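Local coordinates for purine nucleoside phosphorylase (Schistosoma mansoni, PDB 6BJ7), which probably catalyses the reversible phosphorolysis of purine nucleosides such as inosine and guanosine, releasing the free base and ribose 1-phosphate, at residues A[120-125]-A[217-222]; A[129-134]-A[240-245]; A[201-206]-A[255-260]. All coordinates share one frame; numbering follows the deposited sequence.

Interaction 1: residues A[120-125]-A[217-222]. With DU7 (4-chloro-6-methylpyrimidin-2-amine), chain G.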
loop_
_atom_site.group_PDB
_atom_site.type_symbol
_atom_site.label_atom_id
_atom_site.label_comp_id
_atom_site.label_asym_id
_atom_site.label_seq_id
_atom_site.Cartn_x
_atom_site.Cartn_y
_atom_site.Cartn_z
ATOM N N GLY A 120 18.735 5.487 -4.361
ATOM C CA GLY A 120 18.981 5.271 -5.799
ATOM C C GLY A 120 18.554 6.446 -6.666
ATOM O O GLY A 120 17.539 7.105 -6.408
ATOM N N GLY A 121 19.361 6.712 -7.706
ATOM C CA GLY A 121 19.065 7.761 -8.663
ATOM C C GLY A 121 18.112 7.310 -9.759
ATOM O O GLY A 121 18.277 6.231 -10.327
ATOM N N ILE A 122 17.101 8.141 -10.039
ATOM C CA ILE A 122 16.166 7.928 -11.146
ATOM C C ILE A 122 16.390 8.953 -12.268
ATOM O O ILE A 122 16.535 8.587 -13.436
ATOM C CB ILE A 122 14.703 7.964 -10.649
ATOM C CG1 ILE A 122 14.442 6.890 -9.570
ATOM C CG2 ILE A 122 13.728 7.820 -11.851
ATOM C CD1 ILE A 122 14.528 5.462 -10.058
ATOM N N ASN A 123 16.448 10.235 -11.920
ATOM C CA ASN A 123 16.763 11.285 -12.890
ATOM C C ASN A 123 18.072 10.979 -13.593
ATOM O O ASN A 123 19.067 10.605 -12.960
ATOM C CB ASN A 123 16.855 12.637 -12.167
ATOM C CG ASN A 123 17.055 13.804 -13.117
ATOM O OD1 ASN A 123 17.974 13.807 -13.924
ATOM N ND2 ASN A 123 16.173 14.789 -13.022
ATOM N N ARG A 124 18.082 11.151 -14.919
ATOM C CA ARG A 124 19.269 10.798 -15.678
ATOM C C ARG A 124 20.461 11.700 -15.365
ATOM O O ARG A 124 21.594 11.333 -15.679
ATOM C CB ARG A 124 18.948 10.822 -17.176
ATOM C CG ARG A 124 17.980 9.711 -17.561
ATOM C CD ARG A 124 17.595 9.791 -19.027
ATOM N NE ARG A 124 16.684 8.721 -19.438
ATOM C CZ ARG A 124 17.078 7.496 -19.783
ATOM N NH1 ARG A 124 18.368 7.166 -19.744
ATOM N NH2 ARG A 124 16.172 6.598 -20.159
ATOM N N LYS A 125 20.245 12.854 -14.735
ATOM C CA LYS A 125 21.365 13.717 -14.360
ATOM C C LYS A 125 22.149 13.217 -13.147
ATOM O O LYS A 125 23.184 13.806 -12.827
ATOM C CB LYS A 125 20.866 15.129 -14.047
ATOM C CG LYS A 125 20.335 15.904 -15.240
ATOM C CD LYS A 125 19.981 17.322 -14.817
ATOM C CE LYS A 125 19.571 18.186 -15.996
ATOM N NZ LYS A 125 19.694 19.648 -15.700
ATOM N N ASP A 217 12.768 11.779 -8.812
ATOM C CA ASP A 217 14.190 11.930 -9.064
ATOM C C ASP A 217 15.055 10.917 -8.326
ATOM O O ASP A 217 16.118 10.569 -8.834
ATOM C CB ASP A 217 14.642 13.339 -8.688
ATOM C CG ASP A 217 13.899 14.405 -9.511
ATOM O OD1 ASP A 217 14.037 14.382 -10.749
ATOM O OD2 ASP A 217 13.158 15.222 -8.938
ATOM N N VAL A 218 14.622 10.459 -7.152
ATOM C CA VAL A 218 15.398 9.600 -6.258
ATOM C C VAL A 218 14.403 8.640 -5.611
ATOM O O VAL A 218 13.229 8.976 -5.474
ATOM C CB VAL A 218 16.116 10.455 -5.178
ATOM C CG1 VAL A 218 16.907 9.608 -4.242
ATOM C CG2 VAL A 218 17.016 11.507 -5.814
ATOM N N VAL A 219 14.869 7.442 -5.204
ATOM C CA VAL A 219 14.037 6.450 -4.510
ATOM C C VAL A 219 14.807 5.868 -3.321
ATOM O O VAL A 219 16.012 5.598 -3.400
ATOM C CB VAL A 219 13.552 5.334 -5.487
ATOM C CG1 VAL A 219 14.705 4.615 -6.147
ATOM C CG2 VAL A 219 12.645 4.328 -4.774
ATOM N N GLY A 220 14.109 5.703 -2.194
ATOM C CA GLY A 220 14.706 5.051 -1.035
ATOM C C GLY A 220 13.652 4.496 -0.087
ATOM O O GLY A 220 12.451 4.626 -0.325
ATOM N N MET A 221 14.129 3.956 1.050
ATOM C CA MET A 221 13.286 3.194 1.976
ATOM C C MET A 221 13.164 3.836 3.363
ATOM O O MET A 221 12.820 3.140 4.323
ATOM C CB MET A 221 13.819 1.766 2.140
ATOM C CG MET A 221 14.109 0.988 0.860
ATOM S SD MET A 221 14.922 -0.599 1.187
ATOM C CE MET A 221 15.369 -1.099 -0.476
ATOM N N SER A 222 13.469 5.128 3.509
ATOM C CA SER A 222 13.458 5.778 4.818
ATOM C C SER A 222 12.975 7.218 4.668
ATOM O O SER A 222 12.406 7.610 3.641
ATOM C CB SER A 222 14.851 5.723 5.465
ATOM O OG SER A 222 15.747 6.559 4.761
HETATM C C4 DU7 G . 18.958 2.024 -4.293
HETATM C C3 DU7 G . 17.755 2.250 -2.434
HETATM C C2 DU7 G . 18.810 2.547 -1.649
HETATM C C1 DU7 G . 19.973 2.583 -2.276
HETATM CL CL DU7 G . 16.266 2.139 -1.696
HETATM N N DU7 G . 17.739 1.991 -3.709
HETATM N N1 DU7 G . 19.019 1.749 -5.679
HETATM N N2 DU7 G . 20.036 2.339 -3.554
HETATM C C DU7 G . 21.234 2.923 -1.495
#
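Gly120 and Val219 face each other as a hydrogen-bonded pair in a short antiparallel bridge of the central mixed sheet, where strands 112-121 and 218-220 meet. Their two backbone bonds, Gly120 N to Val219 O and Val219 N to Gly120 O, are both 2.9 Å long, and the next pair, Gly121 with Val218, is non-hydrogen-bonded.

Beyond the strand end one carbonyl serves two donors. Asp217 O accepts from Ile122 N at 2.9 Å and from Asn123 N at 3.1 Å, both approaching from the same face of its plane, so one oxygen grips two successive N-H groups where the chain leaves strand 112-121.

Apolar contact is modest: Ile122 CD1 reaches Val219 CG1 at 4.0 Å. Gly120, without a side chain, lets the amino group N1 of DU7 come close; Gly120 N is 3.5 Å from DU7 C4. Gly220 CA and Met221 CG border the chlorine.

Polar side chains close the outer end. The Asn123 amide, swung away from the backbone N at chi1 -175°, lies alongside the Asp217 carboxylate, and its OD1 accepts from Lys125 N in an Asx turn. Asn123 ND2 donates to Asp217 OD1 at 3.1 Å, on the anti side but 33° out of the carboxylate plane, while Asp217 OD2 binds Val193 N.

Interaction 2: residues A[129-134]-A[240-245]. With DU7 (4-chloro-6-methylpyrimidin-2-amine), chain G.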
loop_
_atom_site.group_PDB
_atom_site.type_symbol
_atom_site.label_atom_id
_atom_site.label_comp_id
_atom_site.label_asym_id
_atom_site.label_seq_id
_atom_site.Cartn_x
_atom_site.Cartn_y
_atom_site.Cartn_z
ATOM N N GLY A 129 27.623 9.096 -5.985
ATOM C CA GLY A 129 28.385 10.092 -5.265
ATOM C C GLY A 129 27.779 11.483 -5.236
ATOM O O GLY A 129 28.329 12.361 -4.544
ATOM N N ASP A 130 26.689 11.723 -5.965
ATOM C CA ASP A 130 26.018 13.021 -5.938
ATOM C C ASP A 130 25.150 13.139 -4.678
ATOM O O ASP A 130 24.768 12.141 -4.061
ATOM C CB ASP A 130 25.131 13.215 -7.185
ATOM C CG ASP A 130 25.903 13.478 -8.471
ATOM O OD1 ASP A 130 27.112 13.794 -8.438
ATOM O OD2 ASP A 130 25.251 13.413 -9.554
ATOM N N PHE A 131 24.857 14.382 -4.275
ATOM C CA PHE A 131 23.933 14.670 -3.181
ATOM C C PHE A 131 22.662 15.297 -3.750
ATOM O O PHE A 131 22.738 16.118 -4.673
ATOM C CB PHE A 131 24.529 15.653 -2.171
ATOM C CG PHE A 131 25.840 15.229 -1.557
ATOM C CD1 PHE A 131 25.875 14.216 -0.608
ATOM C CD2 PHE A 131 27.000 15.879 -1.883
ATOM C CE1 PHE A 131 27.078 13.844 -0.039
ATOM C CE2 PHE A 131 28.205 15.522 -1.306
ATOM C CZ PHE A 131 28.234 14.498 -0.382
ATOM N N VAL A 132 21.505 14.957 -3.182
ATOM C CA VAL A 132 20.228 15.563 -3.580
ATOM C C VAL A 132 19.546 16.198 -2.366
ATOM O O VAL A 132 19.244 15.503 -1.382
ATOM C CB VAL A 132 19.286 14.534 -4.226
ATOM C CG1 VAL A 132 17.942 15.151 -4.557
ATOM C CG2 VAL A 132 19.938 13.935 -5.468
ATOM N N LEU A 133 19.310 17.519 -2.443
ATOM C CA LEU A 133 18.474 18.226 -1.481
ATOM C C LEU A 133 17.011 17.894 -1.790
ATOM O O LEU A 133 16.518 18.208 -2.880
ATOM C CB LEU A 133 18.729 19.735 -1.577
ATOM C CG LEU A 133 20.179 20.238 -1.444
ATOM C CD1 LEU A 133 20.338 21.738 -1.586
ATOM C CD2 LEU A 133 20.762 19.807 -0.119
ATOM N N ILE A 134 16.310 17.285 -0.838
ATOM C CA ILE A 134 14.947 16.809 -1.104
ATOM C C ILE A 134 13.983 17.987 -0.972
ATOM O O ILE A 134 13.967 18.679 0.055
ATOM C CB ILE A 134 14.572 15.664 -0.151
ATOM C CG1 ILE A 134 15.474 14.451 -0.397
ATOM C CG2 ILE A 134 13.106 15.274 -0.348
ATOM C CD1 ILE A 134 15.251 13.302 0.575
ATOM N N VAL A 240 18.709 15.205 2.998
ATOM C CA VAL A 240 19.693 15.082 1.919
ATOM C C VAL A 240 19.925 13.603 1.621
ATOM O O VAL A 240 20.220 12.818 2.533
ATOM C CB VAL A 240 21.020 15.775 2.278
ATOM C CG1 VAL A 240 22.003 15.686 1.099
ATOM C CG2 VAL A 240 20.778 17.232 2.679
ATOM N N SER A 241 19.805 13.225 0.342
ATOM C CA SER A 241 20.145 11.873 -0.100
ATOM C C SER A 241 21.545 11.832 -0.720
ATOM O O SER A 241 21.920 12.718 -1.499
ATOM C CB SER A 241 19.142 11.363 -1.137
ATOM O OG SER A 241 17.841 11.137 -0.625
ATOM N N LEU A 242 22.309 10.799 -0.375
ATOM C CA LEU A 242 23.534 10.436 -1.081
ATOM C C LEU A 242 23.205 9.334 -2.100
ATOM O O LEU A 242 22.687 8.271 -1.729
ATOM C CB LEU A 242 24.610 9.952 -0.097
ATOM C CG LEU A 242 25.880 9.326 -0.703
ATOM C CD1 LEU A 242 26.590 10.289 -1.645
ATOM C CD2 LEU A 242 26.835 8.885 0.426
ATOM N N ILE A 243 23.506 9.582 -3.372
ATOM C CA ILE A 243 23.142 8.678 -4.468
ATOM C C ILE A 243 24.187 7.579 -4.596
ATOM O O ILE A 243 25.368 7.866 -4.780
ATOM C CB ILE A 243 23.015 9.461 -5.790
ATOM C CG1 ILE A 243 21.964 10.574 -5.669
ATOM C CG2 ILE A 243 22.668 8.540 -6.954
ATOM C CD1 ILE A 243 20.543 10.086 -5.250
ATOM N N ALA A 244 23.753 6.308 -4.518
ATOM C CA ALA A 244 24.682 5.191 -4.619
ATOM C C ALA A 244 24.741 4.554 -6.006
ATOM O O ALA A 244 25.723 3.890 -6.302
ATOM C CB ALA A 244 24.334 4.119 -3.585
ATOM N N ASN A 245 23.736 4.747 -6.855
ATOM C CA ASN A 245 23.715 4.175 -8.205
ATOM C C ASN A 245 22.667 4.943 -8.998
ATOM O O ASN A 245 21.840 5.649 -8.416
ATOM C CB ASN A 245 23.371 2.687 -8.187
ATOM C CG ASN A 245 21.873 2.440 -7.913
ATOM O OD1 ASN A 245 21.342 2.877 -6.904
ATOM N ND2 ASN A 245 21.195 1.780 -8.834
HETATM C C4 DU7 G . 18.958 2.024 -4.293
HETATM C C3 DU7 G . 17.755 2.250 -2.434
HETATM C C2 DU7 G . 18.810 2.547 -1.649
HETATM C C1 DU7 G . 19.973 2.583 -2.276
HETATM CL CL DU7 G . 16.266 2.139 -1.696
HETATM N N DU7 G . 17.739 1.991 -3.709
HETATM N N1 DU7 G . 19.019 1.749 -5.679
HETATM N N2 DU7 G . 20.036 2.339 -3.554
HETATM C C DU7 G . 21.234 2.923 -1.495
#
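Phe131 to Leu133 run antiparallel to Val240 to Leu242, the axes of strands 131-134 and 240-245 lying 4.7 Å apart with their directions 151° from each other. This is an interior pairing of the mixed sheet in the phosphorylase fold. Val132 and Ser241 exchange two backbone bonds as a hydrogen-bonded pair, flanked by the non-hydrogen-bonded pairs Phe131 with Leu242 and Leu133 with Val240. The exchange goes on past the strand start, where Ile243 N donates to Asp130 O and Gly129 N to Ile243 O.

On the face carrying Phe131, Leu133, Val240 and Leu242, helix 259-283 packs over the sheet. CD1 of Leu242 meets the Phe131 ring obliquely, 3.9 Å from Phe131 CE1, while Trp276 of that helix meets the same ring. Leu133 and Val240 lie side by side, and Leu133 CD2 is 3.8 Å from Val240 CG2.

The other face bears Val132, Ser241 and Ile243. CG2 of Val132 touches CD1 of Ile243 at 3.9 Å. Ser241 OG is buried beside Ile134 CD1 but hydrogen-bonds to Asn117 OD1 on the neighbouring strand.

The far end of strand 236-246 opens on the ligand site. There Asn245 ND2 is held by Ser247 and Asp250, which fixes the amide's rotation, and Asn245 OD1 accepts from DU7 N1 at 2.9 Å.

Interaction 3: residues A[201-206]-A[255-260]. With DU7 (4-chloro-6-methylpyrimidin-2-amine), chain G; DMS (dimethyl sulfoxide), chain E.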
loop_
_atom_site.group_PDB
_atom_site.type_symbol
_atom_site.label_atom_id
_atom_site.label_comp_id
_atom_site.label_asym_id
_atom_site.label_seq_id
_atom_site.Cartn_x
_atom_site.Cartn_y
_atom_site.Cartn_z
ATOM N N THR A 201 13.269 -5.021 -0.505
ATOM C CA THR A 201 13.855 -5.272 -1.820
ATOM C C THR A 201 14.147 -3.937 -2.516
ATOM O O THR A 201 13.329 -3.012 -2.505
ATOM C CB THR A 201 12.928 -6.116 -2.702
ATOM O OG1 THR A 201 11.648 -5.487 -2.780
ATOM C CG2 THR A 201 12.723 -7.547 -2.130
ATOM N N TYR A 202 15.309 -3.856 -3.173
ATOM C CA TYR A 202 15.547 -2.701 -4.024
ATOM C C TYR A 202 14.459 -2.617 -5.098
ATOM O O TYR A 202 13.875 -3.629 -5.508
ATOM C CB TYR A 202 16.943 -2.782 -4.682
ATOM C CG TYR A 202 18.114 -2.658 -3.712
ATOM C CD1 TYR A 202 18.395 -1.445 -3.079
ATOM C CD2 TYR A 202 18.946 -3.740 -3.454
ATOM C CE1 TYR A 202 19.470 -1.321 -2.200
ATOM C CE2 TYR A 202 20.031 -3.613 -2.589
ATOM C CZ TYR A 202 20.265 -2.404 -1.956
ATOM O OH TYR A 202 21.318 -2.285 -1.066
ATOM N N GLU A 203 14.176 -1.400 -5.550
ATOM C CA GLU A 203 13.278 -1.196 -6.684
ATOM C C GLU A 203 13.687 -2.067 -7.879
ATOM O O GLU A 203 14.870 -2.171 -8.224
ATOM C CB GLU A 203 13.280 0.311 -7.052
ATOM C CG GLU A 203 14.644 0.915 -7.662
ATOM C CD GLU A 203 15.706 1.357 -6.672
ATOM O OE1 GLU A 203 15.555 1.109 -5.472
ATOM O OE2 GLU A 203 16.735 1.967 -7.108
ATOM N N SER A 204 12.699 -2.748 -8.480
ATOM C CA SER A 204 12.965 -3.592 -9.642
ATOM C C SER A 204 13.217 -2.716 -10.874
ATOM O O SER A 204 12.825 -1.548 -10.898
ATOM C CB SER A 204 11.785 -4.523 -9.916
ATOM O OG SER A 204 10.685 -3.781 -10.430
ATOM N N PRO A 205 13.834 -3.265 -11.915
ATOM C CA PRO A 205 14.053 -2.451 -13.129
ATOM C C PRO A 205 12.763 -1.821 -13.656
ATOM O O PRO A 205 12.756 -0.655 -14.078
ATOM C CB PRO A 205 14.655 -3.454 -14.124
ATOM C CG PRO A 205 15.376 -4.449 -13.251
ATOM C CD PRO A 205 14.542 -4.562 -11.980
ATOM N N ASP A 206 11.664 -2.567 -13.660
ATOM C CA ASP A 206 10.403 -2.017 -14.162
ATOM C C ASP A 206 9.755 -1.019 -13.197
ATOM O O ASP A 206 9.103 -0.070 -13.651
ATOM C CB ASP A 206 9.489 -3.190 -14.534
ATOM C CG ASP A 206 10.080 -3.996 -15.692
ATOM O OD1 ASP A 206 10.126 -3.461 -16.840
ATOM O OD2 ASP A 206 10.582 -5.140 -15.471
ATOM N N VAL A 255 22.846 -4.189 -14.978
ATOM C CA VAL A 255 23.828 -4.154 -13.896
ATOM C C VAL A 255 23.122 -4.259 -12.539
ATOM O O VAL A 255 22.059 -3.656 -12.322
ATOM C CB VAL A 255 24.664 -2.859 -13.979
ATOM C CG1 VAL A 255 25.434 -2.608 -12.674
ATOM C CG2 VAL A 255 25.592 -2.936 -15.158
ATOM N N SER A 256 23.750 -4.990 -11.607
ATOM C CA SER A 256 23.136 -5.330 -10.321
ATOM C C SER A 256 23.287 -4.223 -9.278
ATOM O O SER A 256 24.239 -3.431 -9.304
ATOM C CB SER A 256 23.765 -6.604 -9.761
ATOM O OG SER A 256 24.989 -6.284 -9.117
ATOM N N ILE A 257 22.339 -4.209 -8.332
ATOM C CA ILE A 257 22.312 -3.296 -7.185
ATOM C C ILE A 257 22.584 -4.116 -5.927
ATOM O O ILE A 257 21.967 -5.169 -5.736
ATOM C CB ILE A 257 20.949 -2.581 -7.071
ATOM C CG1 ILE A 257 20.544 -1.927 -8.409
ATOM C CG2 ILE A 257 21.001 -1.536 -5.952
ATOM C CD1 ILE A 257 19.108 -1.393 -8.443
ATOM N N ASN A 258 23.477 -3.644 -5.052
ATOM C CA ASN A 258 23.738 -4.444 -3.856
ATOM C C ASN A 258 24.300 -3.590 -2.726
ATOM O O ASN A 258 24.900 -2.528 -2.944
ATOM C CB ASN A 258 24.665 -5.628 -4.169
ATOM C CG ASN A 258 26.097 -5.219 -4.387
ATOM O OD1 ASN A 258 26.782 -4.816 -3.451
ATOM N ND2 ASN A 258 26.572 -5.357 -5.617
ATOM N N HIS A 259 24.092 -4.077 -1.498
ATOM C CA HIS A 259 24.436 -3.287 -0.316
ATOM C C HIS A 259 25.940 -3.051 -0.213
ATOM O O HIS A 259 26.368 -2.050 0.373
ATOM C CB HIS A 259 23.917 -3.982 0.953
ATOM C CG HIS A 259 23.961 -3.122 2.183
ATOM N ND1 HIS A 259 23.351 -1.888 2.253
ATOM C CD2 HIS A 259 24.556 -3.315 3.383
ATOM C CE1 HIS A 259 23.555 -1.365 3.449
ATOM N NE2 HIS A 259 24.283 -2.211 4.154
ATOM N N GLU A 260 26.760 -3.957 -0.753
ATOM C CA GLU A 260 28.204 -3.766 -0.649
ATOM C C GLU A 260 28.653 -2.553 -1.450
ATOM O O GLU A 260 29.468 -1.746 -0.974
ATOM C CB GLU A 260 28.939 -5.022 -1.118
ATOM C CG GLU A 260 28.854 -6.192 -0.129
ATOM C CD GLU A 260 27.433 -6.736 0.046
ATOM O OE1 GLU A 260 26.763 -7.018 -0.974
ATOM O OE2 GLU A 260 26.984 -6.878 1.205
HETATM C C4 DU7 G . 18.958 2.024 -4.293
HETATM C C3 DU7 G . 17.755 2.250 -2.434
HETATM C C2 DU7 G . 18.810 2.547 -1.649
HETATM C C1 DU7 G . 19.973 2.583 -2.276
HETATM CL CL DU7 G . 16.266 2.139 -1.696
HETATM N N DU7 G . 17.739 1.991 -3.709
HETATM N N1 DU7 G . 19.019 1.749 -5.679
HETATM N N2 DU7 G . 20.036 2.339 -3.554
HETATM C C DU7 G . 21.234 2.923 -1.495
HETATM S S DMS E . 20.530 0.725 1.464
HETATM O O DMS E . 21.360 -0.451 1.066
HETATM C C1 DMS E . 18.773 0.297 1.582
HETATM C C2 DMS E . 20.874 1.231 3.168
#
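Ile257 lays its CG2 methyl squarely over one face of the Tyr202 ring, 3.7 Å from the centroid and only 7° off the ring normal. This CH-pi contact joins the two segments, and the branch that makes it is the one anti to the Ile257 backbone N, while CG1 turns beside that nitrogen and carries CD1 toward Glu203. The methyl has a second neighbour in the aminopyrimidine DU7, whose N1 is 3.8 Å from Ile257 CG2, so Ile257 sits against tyrosine and ligand together.

Tyr202 presents its edge to the ligand. The CD1 edge of the tyrosine is turned to the face of the pyrimidine, 3.6 Å from DU7 N, with the two ring planes steeply inclined. The phenol end lies beside the start of helix 259-283, where Tyr202 OH is 3.7 Å from His259 CB. Both residues bind the oxygen of a dimethyl sulfoxide molecule, probably from the crystallisation liquor: Tyr202 OH donates to DMS O at 2.8 Å and His259 ND1 to the same DMS O at 2.7 Å, the oxygen lying in the imidazole plane.

These residues line what is probably the nucleoside pocket, as in other trimeric purine nucleoside phosphorylases. The second subunit packs close by: its Phe161 touches Tyr202 and meets the His259 ring, and its Asp163 accepts from Ile257 N. Asn258 N-caps helix 259-283, holding Lys261 N, and Ser204 likewise stands at the N-cap of helix 205-213.

Glu203 comes to the ligand by a folded path. Its CG lies between the backbone N and the carbonyl carbon (chi1 68°), and a bend at chi2 brings the carboxylate round to the amino group. Glu203 OE2 accepts from DU7 N1 at 2.7 Å and also from Ser247 OG, a second-shell hydroxyl that helps position it.

From the N terminus, strand 112-121 comes first, and its end at 120-125 waits for 217-222 to close the loop of interaction 1. The chain soon reaches 129-134; interaction 2 closes the loop from there to 240-245 and so crosses interaction 1. Segment 201-206 runs into the start of helix 205-213, and interaction 3 closes the shorter loop from it to 255-260, crossing both of the others. Interactions 1 and 2 join neighbouring parts of one sheet, through Gly121 N to Asn245 O and Val218 against Val132 and Ile243. Interaction 3 adds loops leading into two helices, with Glu203 against Val219 and Ile257 against Asn245. All three border DU7.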